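Local coordinates for ankyrin repeat domain protein (Legionella pneumophila subsp. pneumophila, PDB 6MCA), which is of uncertain biochemical function but serves as a Legionella effector that interacts with LARP7, a component of the host 7SK snRNP complex, at residues A[122-127]-A[138-143]; A[128-133]-A[191-196]; A[206-211]-A[384-389]; A[305-310]-A[323-328]; A[412-417]-A[437-442]. One frame throughout, in Å; residues are numbered along the deposited sequence. Where two conformers were deposited one is given.

Interaction 1 (A[122-127]-A[138-143]); sequences LCVLVY and QLLYHH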
# COMPACT_ATOMS: atom_id res chain seq x y z
N LEU A 122 -7.03 7.18 -4.57
CA LEU A 122 -7.37 6.48 -3.34
C LEU A 122 -8.53 7.21 -2.67
O LEU A 122 -8.38 8.35 -2.22
CB LEU A 122 -6.16 6.41 -2.41
CG LEU A 122 -6.22 5.47 -1.21
CD1 LEU A 122 -4.85 4.84 -0.97
CD2 LEU A 122 -6.69 6.21 0.03
N CYS A 123 -9.69 6.55 -2.61
CA CYS A 123 -10.89 7.18 -2.09
C CYS A 123 -10.94 7.08 -0.56
O CYS A 123 -10.09 6.47 0.08
CB CYS A 123 -12.14 6.57 -2.73
SG CYS A 123 -12.56 4.91 -2.15
N VAL A 124 -11.98 7.69 0.02
CA VAL A 124 -12.08 7.81 1.47
C VAL A 124 -12.22 6.45 2.14
O VAL A 124 -11.75 6.25 3.27
CB VAL A 124 -13.27 8.74 1.83
CG1 VAL A 124 -13.46 8.84 3.33
CG2 VAL A 124 -13.05 10.12 1.22
N LEU A 125 -12.84 5.48 1.46
CA LEU A 125 -13.15 4.19 2.07
C LEU A 125 -11.98 3.22 2.09
O LEU A 125 -12.06 2.20 2.78
CB LEU A 125 -14.32 3.53 1.32
CG LEU A 125 -15.75 3.81 1.79
CD1 LEU A 125 -16.73 3.20 0.81
CD2 LEU A 125 -15.97 3.26 3.19
N VAL A 126 -10.89 3.51 1.36
CA VAL A 126 -9.86 2.50 1.12
C VAL A 126 -9.23 2.03 2.43
O VAL A 126 -9.15 0.82 2.70
CB VAL A 126 -8.80 3.05 0.15
CG1 VAL A 126 -7.55 2.17 0.17
CG2 VAL A 126 -9.36 3.14 -1.26
N TYR A 127 -8.78 2.97 3.25
CA TYR A 127 -8.06 2.60 4.47
C TYR A 127 -8.99 1.98 5.51
O TYR A 127 -8.60 0.99 6.14
CB TYR A 127 -7.32 3.81 5.04
CG TYR A 127 -6.02 4.09 4.33
CD1 TYR A 127 -4.97 3.18 4.38
CD2 TYR A 127 -5.84 5.26 3.60
CE1 TYR A 127 -3.78 3.42 3.72
CE2 TYR A 127 -4.65 5.51 2.94
CZ TYR A 127 -3.62 4.59 3.01
OH TYR A 127 -2.44 4.84 2.35
N GLN A 138 -19.67 2.21 8.00
CA GLN A 138 -21.12 2.36 7.97
C GLN A 138 -21.52 3.82 8.01
O GLN A 138 -22.50 4.22 7.36
CB GLN A 138 -21.75 1.59 9.14
CG GLN A 138 -21.67 0.08 8.98
CD GLN A 138 -22.03 -0.65 10.26
OE1 GLN A 138 -22.27 -0.04 11.30
NE2 GLN A 138 -22.07 -1.98 10.18
N LEU A 139 -20.78 4.65 8.75
CA LEU A 139 -21.04 6.08 8.74
C LEU A 139 -20.86 6.65 7.33
O LEU A 139 -21.65 7.49 6.89
CB LEU A 139 -20.13 6.80 9.73
CG LEU A 139 -20.24 8.32 9.81
CD1 LEU A 139 -21.69 8.76 9.96
CD2 LEU A 139 -19.39 8.87 10.94
N LEU A 140 -19.82 6.20 6.62
CA LEU A 140 -19.61 6.68 5.26
C LEU A 140 -20.68 6.14 4.31
O LEU A 140 -21.12 6.85 3.40
CB LEU A 140 -18.21 6.29 4.78
CG LEU A 140 -17.06 7.01 5.48
CD1 LEU A 140 -15.73 6.32 5.18
CD2 LEU A 140 -17.01 8.47 5.07
N TYR A 141 -21.10 4.88 4.51
CA TYR A 141 -22.19 4.32 3.71
C TYR A 141 -23.46 5.15 3.86
O TYR A 141 -24.14 5.46 2.87
CB TYR A 141 -22.48 2.88 4.14
CG TYR A 141 -21.36 1.89 3.92
CD1 TYR A 141 -20.39 2.09 2.94
CD2 TYR A 141 -21.28 0.74 4.69
CE1 TYR A 141 -19.38 1.17 2.75
CE2 TYR A 141 -20.27 -0.18 4.51
CZ TYR A 141 -19.32 0.04 3.54
OH TYR A 141 -18.31 -0.88 3.35
N HIS A 142 -23.79 5.52 5.10
CA HIS A 142 -25.02 6.26 5.36
C HIS A 142 -25.04 7.61 4.65
O HIS A 142 -26.12 8.12 4.32
CB HIS A 142 -25.19 6.45 6.87
CG HIS A 142 -26.37 7.30 7.25
ND1 HIS A 142 -26.27 8.36 8.11
CD2 HIS A 142 -27.67 7.22 6.88
CE1 HIS A 142 -27.46 8.92 8.26
NE2 HIS A 142 -28.33 8.24 7.53
N HIS A 143 -23.87 8.18 4.38
CA HIS A 143 -23.78 9.48 3.73
C HIS A 143 -23.42 9.38 2.25
O HIS A 143 -23.16 10.40 1.61
CB HIS A 143 -22.77 10.36 4.46
CG HIS A 143 -23.29 10.92 5.75
ND1 HIS A 143 -24.00 12.10 5.82
CD2 HIS A 143 -23.21 10.45 7.02
CE1 HIS A 143 -24.33 12.34 7.08
NE2 HIS A 143 -23.87 11.35 7.83
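The Tyr-141 ring meets Leu-125 at its edge: Leu-125 CD1 lies near the ring plane, 3.9 Å from Tyr-141 CE1. The two side chains are roughly perpendicular. The other branch, Leu-125 CD2, packs against Leu-140 CD1 at 3.7 Å, with the two leucines alongside each other and pointing in opposing directions. Val-124 completes the apolar cluster. Its chi1 of 177° swings CG1 opposite the backbone N, which places Val-124 CG1 3.9 Å from Leu-140 CD1. The contact falls within the ankyrin-repeat region and joins the loop entering helix 126-131 to the last part of the next helix, 134-142. A type I turn from Cys-123 to Val-126 shapes that entry, and the Cys-123 sulfur caps it through a weak bond, Leu-125 N to Cys-123 SG, 3.7 Å. Beyond the pair, Leu-92, His-93 and Val-96 of helix 91-97 pack on Val-124, while Leu-108 touches Leu-140 and Leu-147 touches Tyr-141.

Interaction 2 (A[128-133]-A[191-196]); sequences PVLRGQ and TVAVVK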
# COMPACT_ATOMS: atom_id res chain seq x y z
N PRO A 128 -10.20 2.50 5.75
CA PRO A 128 -11.11 1.78 6.65
C PRO A 128 -11.48 0.40 6.15
O PRO A 128 -11.67 -0.51 6.97
CB PRO A 128 -12.34 2.70 6.72
CG PRO A 128 -12.19 3.67 5.61
CD PRO A 128 -10.72 3.84 5.41
N VAL A 129 -11.58 0.20 4.84
CA VAL A 129 -11.83 -1.14 4.31
C VAL A 129 -10.65 -2.05 4.61
O VAL A 129 -10.82 -3.20 5.05
CB VAL A 129 -12.12 -1.07 2.80
CG1 VAL A 129 -11.99 -2.45 2.16
CG2 VAL A 129 -13.50 -0.51 2.55
N LEU A 130 -9.43 -1.56 4.38
CA LEU A 130 -8.24 -2.38 4.60
C LEU A 130 -8.02 -2.67 6.08
O LEU A 130 -7.43 -3.71 6.42
CB LEU A 130 -7.01 -1.70 4.01
CG LEU A 130 -6.95 -1.68 2.48
CD1 LEU A 130 -5.88 -0.72 2.00
CD2 LEU A 130 -6.73 -3.08 1.94
N ARG A 131 -8.46 -1.79 6.96
CA ARG A 131 -8.26 -1.94 8.40
C ARG A 131 -9.47 -2.53 9.12
O ARG A 131 -9.41 -2.72 10.34
CB ARG A 131 -7.90 -0.59 9.03
CG ARG A 131 -6.64 0.04 8.45
CD ARG A 131 -6.52 1.50 8.83
NE ARG A 131 -5.32 2.11 8.28
CZ ARG A 131 -5.05 3.41 8.33
NH1 ARG A 131 -5.91 4.25 8.90
NH2 ARG A 131 -3.93 3.88 7.80
N GLY A 132 -10.54 -2.83 8.40
CA GLY A 132 -11.72 -3.43 9.02
C GLY A 132 -12.38 -2.55 10.07
O GLY A 132 -12.77 -3.05 11.13
N GLN A 133 -12.50 -1.25 9.79
CA GLN A 133 -13.11 -0.30 10.72
C GLN A 133 -14.58 -0.15 10.31
O GLN A 133 -14.94 0.70 9.51
CB GLN A 133 -12.36 1.02 10.71
CG GLN A 133 -10.94 0.91 11.25
CD GLN A 133 -10.04 2.03 10.77
OE1 GLN A 133 -10.30 2.66 9.74
NE2 GLN A 133 -8.96 2.28 11.50
N THR A 191 0.60 -0.03 1.26
CA THR A 191 1.27 -1.32 1.17
C THR A 191 1.26 -2.04 2.52
O THR A 191 0.99 -3.25 2.58
CB THR A 191 2.70 -1.15 0.66
OG1 THR A 191 2.67 -0.72 -0.71
CG2 THR A 191 3.46 -2.46 0.75
N VAL A 192 1.55 -1.32 3.60
CA VAL A 192 1.54 -1.94 4.93
C VAL A 192 0.15 -2.48 5.25
O VAL A 192 -0.01 -3.63 5.70
CB VAL A 192 2.01 -0.93 5.99
CG1 VAL A 192 1.92 -1.54 7.38
CG2 VAL A 192 3.43 -0.48 5.70
N ALA A 193 -0.88 -1.67 5.00
CA ALA A 193 -2.24 -2.10 5.29
C ALA A 193 -2.63 -3.32 4.47
O ALA A 193 -3.20 -4.29 5.00
CB ALA A 193 -3.22 -0.95 5.05
N VAL A 194 -2.32 -3.30 3.17
CA VAL A 194 -2.73 -4.40 2.30
C VAL A 194 -1.94 -5.67 2.62
O VAL A 194 -2.47 -6.78 2.50
CB VAL A 194 -2.61 -3.99 0.82
CG1 VAL A 194 -1.21 -4.25 0.28
CG2 VAL A 194 -3.65 -4.71 -0.02
N VAL A 195 -0.69 -5.54 3.08
CA VAL A 195 0.09 -6.72 3.43
C VAL A 195 -0.46 -7.35 4.70
O VAL A 195 -0.59 -8.58 4.79
CB VAL A 195 1.58 -6.35 3.58
CG1 VAL A 195 2.32 -7.43 4.36
CG2 VAL A 195 2.21 -6.16 2.22
N LYS A 196 -0.82 -6.53 5.69
CA LYS A 196 -1.44 -7.07 6.89
C LYS A 196 -2.75 -7.78 6.56
O LYS A 196 -3.02 -8.89 7.04
CB LYS A 196 -1.66 -5.96 7.92
CG LYS A 196 -2.24 -6.46 9.23
CD LYS A 196 -2.62 -5.31 10.14
CE LYS A 196 -3.47 -5.79 11.30
NZ LYS A 196 -3.95 -4.67 12.15
O HOH W 1 -4.64 -3.86 7.22
O HOH W 2 -6.70 -2.70 11.78
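Leu-130 meets Ala-193 at the closest backbone approach of the two segments, where their CA atoms are 6.0 Å apart. The beta carbons come together, Leu-130 CB to Ala-193 CB at 4.0 Å, and Leu-130 CD1 also reaches that methyl; the close approach is consistent with the small alanine side chain at this point. A contact of Leu-130 CD2 with Val-194 CG2 is less certain, because Val-194 was modelled in two conformers. No direct hydrogen bond crosses; instead one water donates to both backbones, at 2.9 Å to Leu-130 O and 2.7 Å to Ala-193 O. A second water links Arg-131 O to Lys-196 NZ, the latter bond being weak. Behind Leu-130 the helix closes in a Schellman motif: Gly-132 has a positive phi of 63°, Gln-133 N bonds back to Pro-128 O at 3.0 Å, and Gly-132 N bonds weakly to Val-129 O. The contact lays helix 126-131 of the ankyrin region against helix 188-202, with Ile-154 of helix 147-162 also packing on Leu-130 and Trp-349 of helix 348-353 on Val-194.

Interaction 3 (A[206-211]-A[384-389]); sequences YSTRHL and VEWDKD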
# COMPACT_ATOMS: atom_id res chain seq x y z
N TYR A 206 -9.10 -21.93 3.89
CA TYR A 206 -9.12 -23.38 4.07
C TYR A 206 -7.88 -24.02 3.47
O TYR A 206 -7.22 -24.86 4.10
CB TYR A 206 -10.39 -23.96 3.44
CG TYR A 206 -11.66 -23.66 4.20
CD1 TYR A 206 -11.70 -23.70 5.58
CD2 TYR A 206 -12.83 -23.32 3.52
CE1 TYR A 206 -12.87 -23.43 6.28
CE2 TYR A 206 -14.00 -23.05 4.20
CZ TYR A 206 -14.02 -23.10 5.58
OH TYR A 206 -15.18 -22.82 6.26
N SER A 207 -7.52 -23.60 2.25
CA SER A 207 -6.42 -24.19 1.51
C SER A 207 -5.07 -24.08 2.22
O SER A 207 -4.09 -24.67 1.74
CB SER A 207 -6.32 -23.54 0.12
OG SER A 207 -6.28 -22.13 0.23
N THR A 208 -4.99 -23.34 3.33
CA THR A 208 -3.74 -23.17 4.05
C THR A 208 -3.78 -23.81 5.44
O THR A 208 -2.92 -23.51 6.28
CB THR A 208 -3.39 -21.69 4.17
OG1 THR A 208 -4.22 -21.07 5.16
CG2 THR A 208 -3.60 -20.99 2.83
N ARG A 209 -4.76 -24.69 5.70
CA ARG A 209 -4.86 -25.28 7.03
C ARG A 209 -3.62 -26.09 7.39
O ARG A 209 -3.22 -26.13 8.56
CB ARG A 209 -6.13 -26.14 7.14
CG ARG A 209 -5.99 -27.57 6.65
CD ARG A 209 -7.10 -28.45 7.19
NE ARG A 209 -6.76 -29.03 8.49
CZ ARG A 209 -6.50 -30.32 8.69
NH1 ARG A 209 -6.55 -31.17 7.67
NH2 ARG A 209 -6.20 -30.76 9.90
N HIS A 210 -2.97 -26.71 6.40
CA HIS A 210 -1.75 -27.47 6.66
C HIS A 210 -0.61 -26.60 7.16
O HIS A 210 0.42 -27.14 7.57
CB HIS A 210 -1.32 -28.22 5.39
CG HIS A 210 -0.93 -27.32 4.26
ND1 HIS A 210 -1.85 -26.79 3.38
CD2 HIS A 210 0.28 -26.85 3.87
CE1 HIS A 210 -1.23 -26.04 2.49
NE2 HIS A 210 0.06 -26.06 2.76
N LEU A 211 -0.77 -25.27 7.14
CA LEU A 211 0.23 -24.35 7.66
C LEU A 211 -0.13 -23.83 9.04
O LEU A 211 0.46 -22.84 9.49
CB LEU A 211 0.42 -23.18 6.69
CG LEU A 211 0.80 -23.53 5.25
CD1 LEU A 211 0.83 -22.28 4.39
CD2 LEU A 211 2.14 -24.24 5.21
N VAL A 384 2.80 -15.77 -1.39
CA VAL A 384 2.76 -14.90 -2.56
C VAL A 384 1.92 -15.52 -3.67
O VAL A 384 1.09 -14.84 -4.29
CB VAL A 384 4.19 -14.58 -3.04
CG1 VAL A 384 4.17 -13.95 -4.42
CG2 VAL A 384 4.88 -13.66 -2.04
N GLU A 385 2.10 -16.82 -3.95
CA GLU A 385 1.31 -17.45 -5.00
C GLU A 385 -0.16 -17.51 -4.62
O GLU A 385 -1.04 -17.27 -5.47
CB GLU A 385 1.86 -18.85 -5.29
CG GLU A 385 3.21 -18.86 -5.99
CD GLU A 385 3.21 -18.09 -7.29
OE1 GLU A 385 3.93 -17.07 -7.39
OE2 GLU A 385 2.48 -18.49 -8.23
N TRP A 386 -0.46 -17.81 -3.35
CA TRP A 386 -1.84 -17.81 -2.90
C TRP A 386 -2.48 -16.44 -3.07
O TRP A 386 -3.65 -16.34 -3.47
CB TRP A 386 -1.91 -18.25 -1.43
CG TRP A 386 -3.30 -18.20 -0.86
CD1 TRP A 386 -4.19 -19.23 -0.79
CD2 TRP A 386 -3.95 -17.07 -0.28
NE1 TRP A 386 -5.36 -18.81 -0.20
CE2 TRP A 386 -5.24 -17.48 0.12
CE3 TRP A 386 -3.57 -15.74 -0.06
CZ2 TRP A 386 -6.14 -16.62 0.73
CZ3 TRP A 386 -4.47 -14.88 0.54
CH2 TRP A 386 -5.74 -15.32 0.93
N ASP A 387 -1.74 -15.37 -2.78
CA ASP A 387 -2.30 -14.03 -2.91
C ASP A 387 -2.52 -13.66 -4.37
O ASP A 387 -3.53 -13.02 -4.71
CB ASP A 387 -1.40 -13.01 -2.22
CG ASP A 387 -2.17 -11.81 -1.70
OD1 ASP A 387 -3.27 -12.02 -1.13
OD2 ASP A 387 -1.68 -10.67 -1.85
N LYS A 388 -1.59 -14.05 -5.25
CA LYS A 388 -1.81 -13.88 -6.69
C LYS A 388 -3.14 -14.51 -7.11
O LYS A 388 -3.99 -13.85 -7.72
CB LYS A 388 -0.66 -14.51 -7.48
CG LYS A 388 0.66 -13.77 -7.42
CD LYS A 388 1.69 -14.47 -8.30
CE LYS A 388 3.04 -13.79 -8.23
NZ LYS A 388 4.05 -14.51 -9.06
N ASP A 389 -3.32 -15.79 -6.77
CA ASP A 389 -4.53 -16.49 -7.18
C ASP A 389 -5.77 -15.90 -6.51
O ASP A 389 -6.84 -15.87 -7.13
CB ASP A 389 -4.40 -17.98 -6.88
CG ASP A 389 -3.39 -18.66 -7.78
OD1 ASP A 389 -3.31 -18.30 -8.98
OD2 ASP A 389 -2.67 -19.56 -7.30
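Trp-386 presents one face of its indole to the methyl of Thr-208: Thr-208 CG2 is 4.1 Å from Trp-386 CD1 and equally far from NE1, over that face near the CD1-NE1 bond rather than over the ring centre. The threonine and indole side chains stand nearly square to one another. Ser-207 approaches differently, at the rim, with Ser-207 OG near the ring plane and 3.5 Å from Trp-386 NE1. A chi1 of 177° carries the indole opposite the backbone N and out from its helix to meet both residues. The contact sets the 3-10 segment between helices 188-202 and 215-233 against the long helix 373-399, over a small buried surface of 87 Å². Local bonds hold the segment's side chains: Thr-208 OG1 bonds to Phe-202 O and Ser-205 O, and Ser-207 OG to Ser-205 OG, which is also a weak partner of Trp-386 NE1. Phe-202 meets the indole in an edge-to-face arrangement. Elsewhere on the helix, Glu-385 bridges Lys-388 through OE1 and Arg-432 through OE2.

Interaction 4 (A[305-310]-A[323-328]); sequences INFIHD and QMINQQ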
# COMPACT_ATOMS: atom_id res chain seq x y z
N ILE A 305 14.36 6.61 22.13
CA ILE A 305 13.36 7.48 21.50
C ILE A 305 14.01 8.36 20.44
O ILE A 305 13.49 8.51 19.33
CB ILE A 305 12.65 8.34 22.57
CG1 ILE A 305 11.88 7.45 23.53
CG2 ILE A 305 11.71 9.33 21.91
CD1 ILE A 305 10.84 6.63 22.85
N ASN A 306 15.16 8.95 20.78
CA ASN A 306 15.85 9.81 19.84
C ASN A 306 16.30 9.04 18.60
O ASN A 306 16.29 9.60 17.49
CB ASN A 306 17.05 10.47 20.52
CG ASN A 306 16.68 11.09 21.85
OD1 ASN A 306 16.54 10.39 22.86
ND2 ASN A 306 16.53 12.41 21.87
N PHE A 307 16.66 7.77 18.76
CA PHE A 307 17.00 6.95 17.61
C PHE A 307 15.80 6.78 16.69
O PHE A 307 15.91 6.96 15.47
CB PHE A 307 17.53 5.58 18.06
CG PHE A 307 17.91 4.68 16.92
CD1 PHE A 307 16.97 3.84 16.34
CD2 PHE A 307 19.20 4.66 16.43
CE1 PHE A 307 17.31 3.00 15.30
CE2 PHE A 307 19.55 3.83 15.39
CZ PHE A 307 18.61 3.00 14.82
N ILE A 308 14.64 6.44 17.25
CA ILE A 308 13.45 6.25 16.44
C ILE A 308 13.05 7.56 15.76
O ILE A 308 12.59 7.57 14.61
CB ILE A 308 12.30 5.68 17.29
CG1 ILE A 308 12.68 4.32 17.86
CG2 ILE A 308 11.02 5.57 16.47
CD1 ILE A 308 12.81 3.23 16.81
N HIS A 309 13.24 8.68 16.45
CA HIS A 309 12.90 9.97 15.86
C HIS A 309 13.82 10.30 14.70
O HIS A 309 13.36 10.68 13.62
CB HIS A 309 12.95 11.07 16.92
CG HIS A 309 12.31 12.35 16.48
ND1 HIS A 309 13.02 13.36 15.87
CD2 HIS A 309 11.03 12.79 16.55
CE1 HIS A 309 12.21 14.36 15.59
NE2 HIS A 309 10.99 14.04 15.99
N ASP A 310 15.14 10.14 14.89
CA ASP A 310 16.07 10.33 13.78
C ASP A 310 15.76 9.37 12.63
O ASP A 310 15.93 9.73 11.46
CB ASP A 310 17.50 10.12 14.25
CG ASP A 310 17.93 11.14 15.30
OD1 ASP A 310 17.11 12.01 15.65
OD2 ASP A 310 19.08 11.06 15.76
N GLN A 323 25.30 2.92 7.38
CA GLN A 323 26.55 2.93 8.13
C GLN A 323 26.38 3.49 9.54
O GLN A 323 26.85 2.88 10.51
CB GLN A 323 27.61 3.74 7.38
CG GLN A 323 28.98 3.72 8.03
CD GLN A 323 29.20 4.89 8.97
OE1 GLN A 323 29.01 6.04 8.59
NE2 GLN A 323 29.61 4.59 10.20
N MET A 324 25.73 4.65 9.67
CA MET A 324 25.64 5.31 10.97
C MET A 324 24.91 4.44 11.98
O MET A 324 25.33 4.34 13.14
CB MET A 324 24.94 6.66 10.83
CG MET A 324 25.75 7.71 10.09
SD MET A 324 24.93 9.32 10.05
CE MET A 324 24.63 9.59 11.80
N ILE A 325 23.82 3.79 11.57
CA ILE A 325 23.06 2.97 12.51
C ILE A 325 23.85 1.72 12.90
O ILE A 325 23.73 1.25 14.04
CB ILE A 325 21.68 2.61 11.92
CG1 ILE A 325 21.82 1.77 10.65
CG2 ILE A 325 20.88 3.88 11.63
CD1 ILE A 325 20.51 1.22 10.14
N ASN A 326 24.66 1.18 11.99
CA ASN A 326 25.51 0.05 12.34
C ASN A 326 26.47 0.42 13.46
O ASN A 326 26.69 -0.37 14.38
CB ASN A 326 26.30 -0.42 11.11
CG ASN A 326 25.40 -0.79 9.95
OD1 ASN A 326 24.79 0.07 9.32
ND2 ASN A 326 25.32 -2.08 9.66
N GLN A 327 27.03 1.63 13.41
CA GLN A 327 27.96 2.06 14.44
C GLN A 327 27.22 2.39 15.74
O GLN A 327 27.71 2.06 16.83
CB GLN A 327 28.75 3.28 13.96
CG GLN A 327 29.50 4.01 15.05
CD GLN A 327 30.97 4.15 14.74
OE1 GLN A 327 31.46 3.62 13.75
NE2 GLN A 327 31.69 4.88 15.60
N GLN A 328 26.05 3.02 15.64
CA GLN A 328 25.33 3.42 16.85
C GLN A 328 24.81 2.21 17.61
O GLN A 328 24.95 2.13 18.83
CB GLN A 328 24.18 4.36 16.48
CG GLN A 328 24.64 5.72 15.98
CD GLN A 328 23.49 6.61 15.55
OE1 GLN A 328 22.33 6.38 15.92
NE2 GLN A 328 23.79 7.65 14.77
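The apolar part of the contact is Phe-307 against Ile-325: Phe-307 CE2 lies 4.0 Å from Ile-325 CG2, and CZ is as close to the same methyl. The side chains cross at about a right angle. With chi1 at 63°, Ile-325 CG1 sits between the backbone N and the carbonyl carbon, and the CG2 branch is the one that touches the ring. Both helices belong to a helical excursion between strands 292-297 and 331-337, neighbours in the five-stranded antiparallel sheet, and the two short segments run in opposite senses. A polar group meets the ring as well. Gln-328, extended beyond CG, brings OE1 to the edge near the ring plane, 3.6 Å from Phe-307 CD2, with amide and ring planes 81° apart. An oxygen there faces the C-H rim, probably a mildly favourable electrostatic match. No hydrogen bond crosses between the segments. Farther out, Tyr-320 of helix 318-329 packs on both Phe-307 and Ile-325, and Leu-329 adds to the cover of Phe-307.

Interaction 5 (A[412-417]-A[437-442]); sequences AILGGI and LNILIL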
# COMPACT_ATOMS: atom_id res chain seq x y z
N ALA A 412 -9.85 -5.26 -18.77
CA ALA A 412 -8.54 -4.69 -19.06
C ALA A 412 -7.49 -5.21 -18.08
O ALA A 412 -6.37 -5.54 -18.48
CB ALA A 412 -8.61 -3.17 -19.00
N ILE A 413 -7.84 -5.31 -16.80
CA ILE A 413 -6.90 -5.83 -15.80
C ILE A 413 -6.55 -7.28 -16.11
O ILE A 413 -5.37 -7.68 -16.04
CB ILE A 413 -7.47 -5.66 -14.39
CG1 ILE A 413 -7.70 -4.19 -14.07
CG2 ILE A 413 -6.55 -6.29 -13.36
CD1 ILE A 413 -8.47 -3.95 -12.78
N LEU A 414 -7.55 -8.09 -16.44
CA LEU A 414 -7.30 -9.50 -16.74
C LEU A 414 -6.44 -9.65 -17.99
O LEU A 414 -5.55 -10.51 -18.04
CB LEU A 414 -8.62 -10.25 -16.91
CG LEU A 414 -9.55 -10.32 -15.69
CD1 LEU A 414 -10.85 -11.02 -16.04
CD2 LEU A 414 -8.86 -11.00 -14.52
N GLY A 415 -6.69 -8.83 -19.01
CA GLY A 415 -5.86 -8.87 -20.19
C GLY A 415 -4.43 -8.46 -19.91
O GLY A 415 -3.49 -9.03 -20.47
N GLY A 416 -4.24 -7.46 -19.04
CA GLY A 416 -2.90 -7.11 -18.62
C GLY A 416 -2.18 -8.26 -17.94
O GLY A 416 -1.03 -8.56 -18.25
N ILE A 417 -2.87 -8.92 -17.01
CA ILE A 417 -2.31 -10.11 -16.36
C ILE A 417 -1.89 -11.13 -17.41
O ILE A 417 -0.75 -11.60 -17.43
CB ILE A 417 -3.32 -10.72 -15.37
CG1 ILE A 417 -3.66 -9.73 -14.25
CG2 ILE A 417 -2.78 -12.02 -14.80
CD1 ILE A 417 -4.62 -10.30 -13.23
N LEU A 437 -9.14 -16.46 -19.96
CA LEU A 437 -9.73 -16.63 -21.28
C LEU A 437 -11.19 -17.06 -21.20
O LEU A 437 -11.93 -16.85 -22.17
CB LEU A 437 -8.94 -17.66 -22.09
CG LEU A 437 -7.56 -17.20 -22.57
CD1 LEU A 437 -6.81 -18.36 -23.22
CD2 LEU A 437 -7.68 -16.03 -23.52
N ASN A 438 -11.61 -17.65 -20.08
CA ASN A 438 -13.04 -17.87 -19.89
C ASN A 438 -13.84 -16.58 -20.03
O ASN A 438 -14.99 -16.61 -20.49
CB ASN A 438 -13.30 -18.49 -18.51
CG ASN A 438 -13.56 -19.98 -18.58
OD1 ASN A 438 -13.39 -20.61 -19.63
ND2 ASN A 438 -13.99 -20.56 -17.47
N ILE A 439 -13.25 -15.45 -19.67
CA ILE A 439 -13.91 -14.16 -19.76
C ILE A 439 -13.52 -13.40 -21.02
O ILE A 439 -14.37 -12.81 -21.68
CB ILE A 439 -13.60 -13.32 -18.49
CG1 ILE A 439 -14.27 -13.95 -17.26
CG2 ILE A 439 -14.05 -11.88 -18.67
CD1 ILE A 439 -13.98 -13.21 -15.98
N LEU A 440 -12.23 -13.42 -21.38
CA LEU A 440 -11.77 -12.63 -22.52
C LEU A 440 -12.19 -13.20 -23.87
O LEU A 440 -11.93 -12.56 -24.89
CB LEU A 440 -10.25 -12.49 -22.47
CG LEU A 440 -9.72 -11.53 -21.40
CD1 LEU A 440 -8.24 -11.26 -21.61
CD2 LEU A 440 -10.52 -10.24 -21.42
N ILE A 441 -12.82 -14.38 -23.90
CA ILE A 441 -13.28 -14.96 -25.16
C ILE A 441 -14.73 -14.58 -25.47
O ILE A 441 -15.13 -14.65 -26.64
CB ILE A 441 -13.05 -16.48 -25.12
CG1 ILE A 441 -11.63 -16.78 -25.58
CG2 ILE A 441 -14.06 -17.26 -25.97
CD1 ILE A 441 -11.33 -16.27 -26.98
N LEU A 442 -15.50 -14.15 -24.47
CA LEU A 442 -16.84 -13.63 -24.70
C LEU A 442 -16.82 -12.62 -25.84
O LEU A 442 -15.86 -11.86 -26.02
CB LEU A 442 -17.38 -12.98 -23.43
CG LEU A 442 -17.43 -13.86 -22.18
CD1 LEU A 442 -17.86 -13.05 -20.96
CD2 LEU A 442 -18.35 -15.05 -22.39
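Gly-416 N bonds to Ala-412 O at 2.9 Å, closing the helical turn that carries Leu-414 and Gly-415 up to Ile-439 and Leu-440. This turn belongs to helix 404-421, and its partner is the last part of helix 427-440; the two are consecutive in the chain, and their segments run in roughly opposite senses, a helical hairpin in the C-terminal, all-helical part of the protein. No hydrogen bond crosses, so the attachment is apolar throughout and buries 161 Å² in all. Leu-414 and Ile-439 approach almost perpendicularly and meet through their end methyls, Leu-414 CD1 and Ile-439 CD1 being 3.8 Å apart. Ile-439 gets there with CG1 opposite the carbonyl carbon (chi1 -68°) and the chain extended beyond it (chi2 178°). The second point of contact involves backbone: a Leu-440 methyl lies against the main chain of Gly-415, and the nearest CA pair of the two segments, Gly-415 and Leu-440, stands at 7.4 Å. Other helices close around the pair. Leu-392 and Cys-395 of helix 373-399 pack on Leu-414, Phe-399 on Ile-439, and Val-448 and Leu-449 of helix 447-458 on Leu-440. The Leu-440 methyl that rests on the glycine is CD1, 3.7 Å from Gly-415 CA and 3.9 Å from Gly-415 N.

Overall arrangement
Interactions 1 and 2 share helix 126-131: its entry turn packs on the following helix, its last turn on helix 188-202, and their centres are 13 Å apart. Their segments alternate along the chain. Interaction 3 follows helix 188-202 onward, its nearest atoms about 6 Å from interaction 2, and interaction 5 lies about 7 Å from interaction 3 at nearest atoms, where helices 373-399 and 404-421 succeed one another. Interaction 4 is nested within the loop closed by interaction 3, yet sits apart, 49 Å between centres from interaction 5 across the chain's centre. A tartaric acid molecule, probably from crystallisation, bonds to Tyr-127 OH in segment 122-127.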